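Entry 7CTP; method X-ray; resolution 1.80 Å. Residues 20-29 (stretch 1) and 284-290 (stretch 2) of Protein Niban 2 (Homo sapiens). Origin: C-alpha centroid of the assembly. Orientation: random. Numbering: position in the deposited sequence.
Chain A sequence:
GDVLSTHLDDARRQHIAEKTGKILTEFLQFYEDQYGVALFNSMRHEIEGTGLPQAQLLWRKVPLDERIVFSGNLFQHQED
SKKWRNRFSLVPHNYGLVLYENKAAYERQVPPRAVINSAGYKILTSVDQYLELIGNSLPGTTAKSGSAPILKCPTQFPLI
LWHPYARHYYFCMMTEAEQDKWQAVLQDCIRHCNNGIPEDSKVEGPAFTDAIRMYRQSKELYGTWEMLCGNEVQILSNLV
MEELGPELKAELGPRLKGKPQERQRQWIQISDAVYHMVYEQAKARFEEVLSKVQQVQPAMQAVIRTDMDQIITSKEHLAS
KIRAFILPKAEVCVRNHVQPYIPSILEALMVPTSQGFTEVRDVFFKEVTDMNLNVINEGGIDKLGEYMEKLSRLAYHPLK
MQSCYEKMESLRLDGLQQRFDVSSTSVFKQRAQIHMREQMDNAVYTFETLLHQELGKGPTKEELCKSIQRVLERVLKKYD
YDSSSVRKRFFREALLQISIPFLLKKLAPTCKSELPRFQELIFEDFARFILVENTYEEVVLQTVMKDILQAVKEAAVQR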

ATOM      1  N   THR A  20       9.368 -23.140  -2.420  1.00 18.62           N
ATOM      2  CA  THR A  20       8.311 -22.170  -2.714  1.00 17.74           C
ATOM      3  C   THR A  20       6.938 -22.817  -2.635  1.00 20.74           C
ATOM      4  O   THR A  20       5.991 -22.241  -2.075  1.00 19.50           O
ATOM      5  CB  THR A  20       8.546 -21.561  -4.100  1.00 18.63           C
ATOM      6  OG1 THR A  20       9.827 -20.901  -4.103  1.00 18.58           O
ATOM      7  CG2 THR A  20       7.437 -20.569  -4.477  1.00 18.40           C
ATOM      8  N   GLY A  21       6.810 -24.025  -3.188  1.00 20.71           N
ATOM      9  CA  GLY A  21       5.521 -24.696  -3.184  1.00 20.05           C
ATOM     10  C   GLY A  21       5.036 -25.012  -1.783  1.00 23.10           C
ATOM     11  O   GLY A  21       3.840 -24.919  -1.493  1.00 24.35           O
ATOM     12  N   LYS A  22       5.958 -25.374  -0.894  1.00 23.28           N
ATOM     13  CA  LYS A  22       5.581 -25.656   0.487  1.00 26.08           C
ATOM     14  C   LYS A  22       5.110 -24.393   1.198  1.00 26.18           C
ATOM     15  O   LYS A  22       4.138 -24.433   1.962  1.00 20.98           O
ATOM     16  CB  LYS A  22       6.754 -26.306   1.216  1.00 26.92           C
ATOM     17  CG  LYS A  22       7.089 -27.664   0.612  1.00 32.05           C
ATOM     18  CD  LYS A  22       8.238 -28.367   1.311  1.00 40.87           C
ATOM     19  CE  LYS A  22       8.573 -29.663   0.574  1.00 36.05           C
ATOM     20  NZ  LYS A  22       9.790 -30.321   1.136  1.00 48.85           N
ATOM     21  N   ILE A  23       5.778 -23.260   0.948  1.00 20.83           N
ATOM     22  CA  ILE A  23       5.328 -21.985   1.510  1.00 22.14           C
ATOM     23  C   ILE A  23       3.952 -21.618   0.976  1.00 20.97           C
ATOM     24  O   ILE A  23       3.071 -21.185   1.727  1.00 20.12           O
ATOM     25  CB  ILE A  23       6.345 -20.872   1.215  1.00 20.20           C
ATOM     26  CG1 ILE A  23       7.618 -21.088   2.020  1.00 21.65           C
ATOM     27  CG2 ILE A  23       5.744 -19.494   1.536  1.00 21.05           C
ATOM     28  CD1 ILE A  23       8.805 -20.320   1.453  1.00 25.48           C
ATOM     29  N   LEU A  24       3.751 -21.756  -0.337  1.00 18.36           N
ATOM     30  CA  LEU A  24       2.464 -21.371  -0.901  1.00 20.38           C
ATOM     31  C   LEU A  24       1.341 -22.242  -0.358  1.00 20.51           C
ATOM     32  O   LEU A  24       0.246 -21.739  -0.077  1.00 20.59           O
ATOM     33  CB  LEU A  24       2.514 -21.439  -2.423  1.00 21.51           C
ATOM     34  CG  LEU A  24       3.451 -20.391  -3.023  1.00 22.05           C
ATOM     35  CD1 LEU A  24       3.722 -20.749  -4.485  1.00 19.99           C
ATOM     36  CD2 LEU A  24       2.860 -18.984  -2.909  1.00 22.78           C
ATOM     37  N   THR A  25       1.594 -23.549  -0.200  1.00 21.10           N
ATOM     38  CA  THR A  25       0.584 -24.444   0.370  1.00 22.22           C
ATOM     39  C   THR A  25       0.173 -23.990   1.764  1.00 22.41           C
ATOM     40  O   THR A  25      -1.022 -23.903   2.076  1.00 25.07           O
ATOM     41  CB  THR A  25       1.107 -25.883   0.411  1.00 22.85           C
ATOM     42  OG1 THR A  25       1.249 -26.379  -0.926  1.00 22.26           O
ATOM     43  CG2 THR A  25       0.156 -26.796   1.200  1.00 24.25           C
ATOM     44  N   GLU A  26       1.154 -23.687   2.617  1.00 21.29           N
ATOM     45  CA  GLU A  26       0.832 -23.248   3.971  1.00 21.98           C
ATOM     46  C   GLU A  26       0.086 -21.920   3.955  1.00 22.48           C
ATOM     47  O   GLU A  26      -0.917 -21.757   4.664  1.00 23.17           O
ATOM     48  CB  GLU A  26       2.094 -23.153   4.829  1.00 24.15           C
ATOM     49  CG  GLU A  26       1.767 -23.037   6.325  1.00 42.27           C
ATOM     50  CD  GLU A  26       2.986 -22.808   7.203  1.00 59.47           C
ATOM     51  OE1 GLU A  26       2.798 -22.360   8.360  1.00 50.82           O
ATOM     52  OE2 GLU A  26       4.119 -23.070   6.738  1.00 38.76           O
ATOM     53  N   PHE A  27       0.548 -20.960   3.140  1.00 20.51           N
ATOM     54  CA  PHE A  27      -0.176 -19.698   3.030  1.00 20.32           C
ATOM     55  C   PHE A  27      -1.614 -19.917   2.571  1.00 22.06           C
ATOM     56  O   PHE A  27      -2.548 -19.289   3.085  1.00 20.83           O
ATOM     57  CB  PHE A  27       0.498 -18.732   2.052  1.00 17.93           C
ATOM     58  CG  PHE A  27      -0.390 -17.549   1.736  1.00 20.52           C
ATOM     59  CD1 PHE A  27      -0.501 -16.510   2.645  1.00 19.23           C
ATOM     60  CD2 PHE A  27      -1.205 -17.541   0.607  1.00 22.02           C
ATOM     61  CE1 PHE A  27      -1.353 -15.446   2.399  1.00 21.04           C
ATOM     62  CE2 PHE A  27      -2.066 -16.481   0.357  1.00 17.33           C
ATOM     63  CZ  PHE A  27      -2.144 -15.436   1.256  1.00 22.01           C
ATOM     64  N   LEU A  28      -1.804 -20.743   1.544  1.00 19.25           N
ATOM     65  CA  LEU A  28      -3.141 -20.871   0.972  1.00 22.21           C
ATOM     66  C   LEU A  28      -4.113 -21.534   1.944  1.00 20.47           C
ATOM     67  O   LEU A  28      -5.323 -21.302   1.855  1.00 22.38           O
ATOM     68  CB  LEU A  28      -3.057 -21.639  -0.349  1.00 24.10           C
ATOM     69  CG  LEU A  28      -2.346 -20.787  -1.416  1.00 20.67           C
ATOM     70  CD1 LEU A  28      -1.944 -21.649  -2.636  1.00 24.24           C
ATOM     71  CD2 LEU A  28      -3.194 -19.593  -1.823  1.00 20.85           C
ATOM     72  N   GLN A  29      -3.608 -22.352   2.875  1.00 20.73           N
ATOM     73  CA  GLN A  29      -4.465 -22.869   3.945  1.00 25.38           C
ATOM     74  C   GLN A  29      -4.954 -21.741   4.844  1.00 21.78           C
ATOM     75  O   GLN A  29      -6.139 -21.686   5.192  1.00 21.02           O
ATOM     76  CB  GLN A  29      -3.724 -23.928   4.764  1.00 30.05           C
ATOM     77  CG  GLN A  29      -3.342 -25.172   3.978  1.00 37.72           C
ATOM     78  CD  GLN A  29      -2.502 -26.149   4.789  1.00 53.70           C
ATOM     79  OE1 GLN A  29      -1.502 -25.772   5.412  1.00 44.48           O
ATOM     80  NE2 GLN A  29      -2.904 -27.413   4.785  1.00 46.13           N
TER
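Stretch 2 284-290: ARFEEVL

Within a helix, away from its C-terminal turn, the backbone carbonyls are occupied by the helix's own amides, yet a carbonyl oxygen can accept more than one hydrogen bond, and a long side chain from a neighbouring helix can exploit this. Residues 20-29 and 284-290 of Niban 2, more than 250 positions apart in sequence, offer a compact example. Both stretches are helical throughout, and each belongs to a helix that extends beyond it at both ends. They run in roughly the same direction, crossing at -26° with their axes 10.6 Å apart at closest approach; Leu 24 lies level with Arg 285 (CA to CA, 7.2 Å) and Leu 28 with Phe 286 (CA to CA, 7.4 Å).

The polar part of the contact belongs to Arg 285. Its side chain, m at chi1, chi2 and chi3, settles as a knob among Gly 21, Leu 24, Thr 25 and Leu 28. Arg 285 NH2 donates to Thr 25 OG1 at 3.0 Å with an N-H...O angle of 161°, whereas Arg 285 NH1 makes a weak hydrogen bond to Gly 21 O at 3.3 Å and 146°. Gly 21 O already accepts the helical bond from Thr 25 N at 2.9 Å, so the arginine adds to a satisfied acceptor rather than rescuing an empty one. Both oxygens lie near the guanidinium plane, where its N-H groups point, while Leu 24 CB covers one face. The aliphatic part of the arginine is used as well: Arg 285 CG packs 3.9 Å from Leu 24 CD1.

Beyond this polar cluster the interface becomes apolar, centred on Leu 28. Leu 28 CD1 lies 3.9 Å from Val 289 CG2, and Leu 28 CD2 meets the edge of the Phe 286 ring, 4.0 Å from Phe 286 CD1. Together the two stretches bury 346 Å², a modest area in which one arginine serves both polar and apolar neighbours.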

ATOM      1  N   ALA A 284       0.320 -18.762 -10.372  1.00 20.81           N
ATOM      2  CA  ALA A 284      -0.439 -19.958 -10.730  1.00 24.44           C
ATOM      3  C   ALA A 284      -1.164 -20.536  -9.517  1.00 26.22           C
ATOM      4  O   ALA A 284      -2.362 -20.846  -9.584  1.00 26.18           O
ATOM      5  CB  ALA A 284       0.495 -21.003 -11.354  1.00 20.68           C
ATOM      6  N   ARG A 285      -0.460 -20.674  -8.391  1.00 21.98           N
ATOM      7  CA  ARG A 285      -1.057 -21.300  -7.215  1.00 19.78           C
ATOM      8  C   ARG A 285      -2.177 -20.438  -6.641  1.00 23.56           C
ATOM      9  O   ARG A 285      -3.250 -20.949  -6.286  1.00 22.69           O
ATOM     10  CB  ARG A 285       0.005 -21.575  -6.152  1.00 22.47           C
ATOM     11  CG  ARG A 285       1.035 -22.653  -6.523  1.00 25.00           C
ATOM     12  CD  ARG A 285       0.473 -24.079  -6.496  1.00 27.96           C
ATOM     13  NE  ARG A 285      -0.218 -24.411  -5.249  1.00 25.99           N
ATOM     14  CZ  ARG A 285       0.362 -24.826  -4.123  1.00 27.87           C
ATOM     15  NH1 ARG A 285       1.689 -24.981  -4.032  1.00 23.78           N
ATOM     16  NH2 ARG A 285      -0.403 -25.095  -3.068  1.00 28.18           N
ATOM     17  N   PHE A 286      -1.954 -19.126  -6.545  1.00 20.61           N
ATOM     18  CA  PHE A 286      -2.963 -18.255  -5.944  1.00 21.91           C
ATOM     19  C   PHE A 286      -4.208 -18.159  -6.817  1.00 26.54           C
ATOM     20  O   PHE A 286      -5.339 -18.257  -6.319  1.00 24.66           O
ATOM     21  CB  PHE A 286      -2.391 -16.862  -5.692  1.00 18.98           C
ATOM     22  CG  PHE A 286      -3.388 -15.923  -5.079  1.00 20.34           C
ATOM     23  CD1 PHE A 286      -3.849 -16.145  -3.788  1.00 22.58           C
ATOM     24  CD2 PHE A 286      -3.915 -14.879  -5.813  1.00 22.83           C
ATOM     25  CE1 PHE A 286      -4.802 -15.308  -3.221  1.00 22.45           C
ATOM     26  CE2 PHE A 286      -4.864 -14.035  -5.257  1.00 25.09           C
ATOM     27  CZ  PHE A 286      -5.308 -14.255  -3.959  1.00 21.96           C
ATOM     28  N   GLU A 287      -4.026 -17.965  -8.125  1.00 22.64           N
ATOM     29  CA  GLU A 287      -5.187 -17.807  -8.997  1.00 25.61           C
ATOM     30  C   GLU A 287      -6.025 -19.080  -9.030  1.00 27.70           C
ATOM     31  O   GLU A 287      -7.258 -19.014  -9.169  1.00 27.26           O
ATOM     32  CB  GLU A 287      -4.743 -17.376 -10.395  1.00 25.40           C
ATOM     33  CG  GLU A 287      -4.410 -15.871 -10.457  1.00 29.67           C
ATOM     34  CD  GLU A 287      -3.773 -15.404 -11.763  1.00 31.91           C
ATOM     35  OE1 GLU A 287      -3.433 -14.199 -11.833  1.00 38.78           O
ATOM     36  OE2 GLU A 287      -3.610 -16.214 -12.702  1.00 41.25           O
ATOM     37  N   GLU A 288      -5.386 -20.241  -8.860  1.00 22.21           N
ATOM     38  CA  GLU A 288      -6.125 -21.495  -8.758  1.00 26.94           C
ATOM     39  C   GLU A 288      -7.049 -21.484  -7.546  1.00 28.83           C
ATOM     40  O   GLU A 288      -8.235 -21.825  -7.650  1.00 23.91           O
ATOM     41  CB  GLU A 288      -5.154 -22.674  -8.686  1.00 27.42           C
ATOM     42  CG  GLU A 288      -5.836 -24.034  -8.573  1.00 33.60           C
ATOM     43  CD  GLU A 288      -4.834 -25.167  -8.437  1.00 46.88           C
ATOM     44  OE1 GLU A 288      -3.657 -24.890  -8.110  1.00 44.84           O
ATOM     45  OE2 GLU A 288      -5.222 -26.335  -8.660  1.00 48.34           O
ATOM     46  N   VAL A 289      -6.528 -21.068  -6.391  1.00 24.33           N
ATOM     47  CA  VAL A 289      -7.327 -21.089  -5.168  1.00 24.56           C
ATOM     48  C   VAL A 289      -8.395 -20.001  -5.205  1.00 23.05           C
ATOM     49  O   VAL A 289      -9.533 -20.212  -4.751  1.00 26.12           O
ATOM     50  CB  VAL A 289      -6.411 -20.967  -3.935  1.00 22.27           C
ATOM     51  CG1 VAL A 289      -7.242 -20.738  -2.653  1.00 21.03           C
ATOM     52  CG2 VAL A 289      -5.576 -22.231  -3.779  1.00 25.01           C
ATOM     53  N   LEU A 290      -8.060 -18.826  -5.758  1.00 19.42           N
ATOM     54  CA  LEU A 290      -9.038 -17.740  -5.855  1.00 26.19           C
ATOM     55  C   LEU A 290     -10.240 -18.176  -6.675  1.00 26.88           C
ATOM     56  O   LEU A 290     -11.386 -17.939  -6.284  1.00 26.59           O
ATOM     57  CB  LEU A 290      -8.391 -16.489  -6.458  1.00 26.62           C
ATOM     58  CG  LEU A 290      -9.280 -15.257  -6.642  1.00 30.92           C
ATOM     59  CD1 LEU A 290      -9.878 -14.827  -5.306  1.00 28.26           C
ATOM     60  CD2 LEU A 290      -8.490 -14.116  -7.287  1.00 33.97           C
TER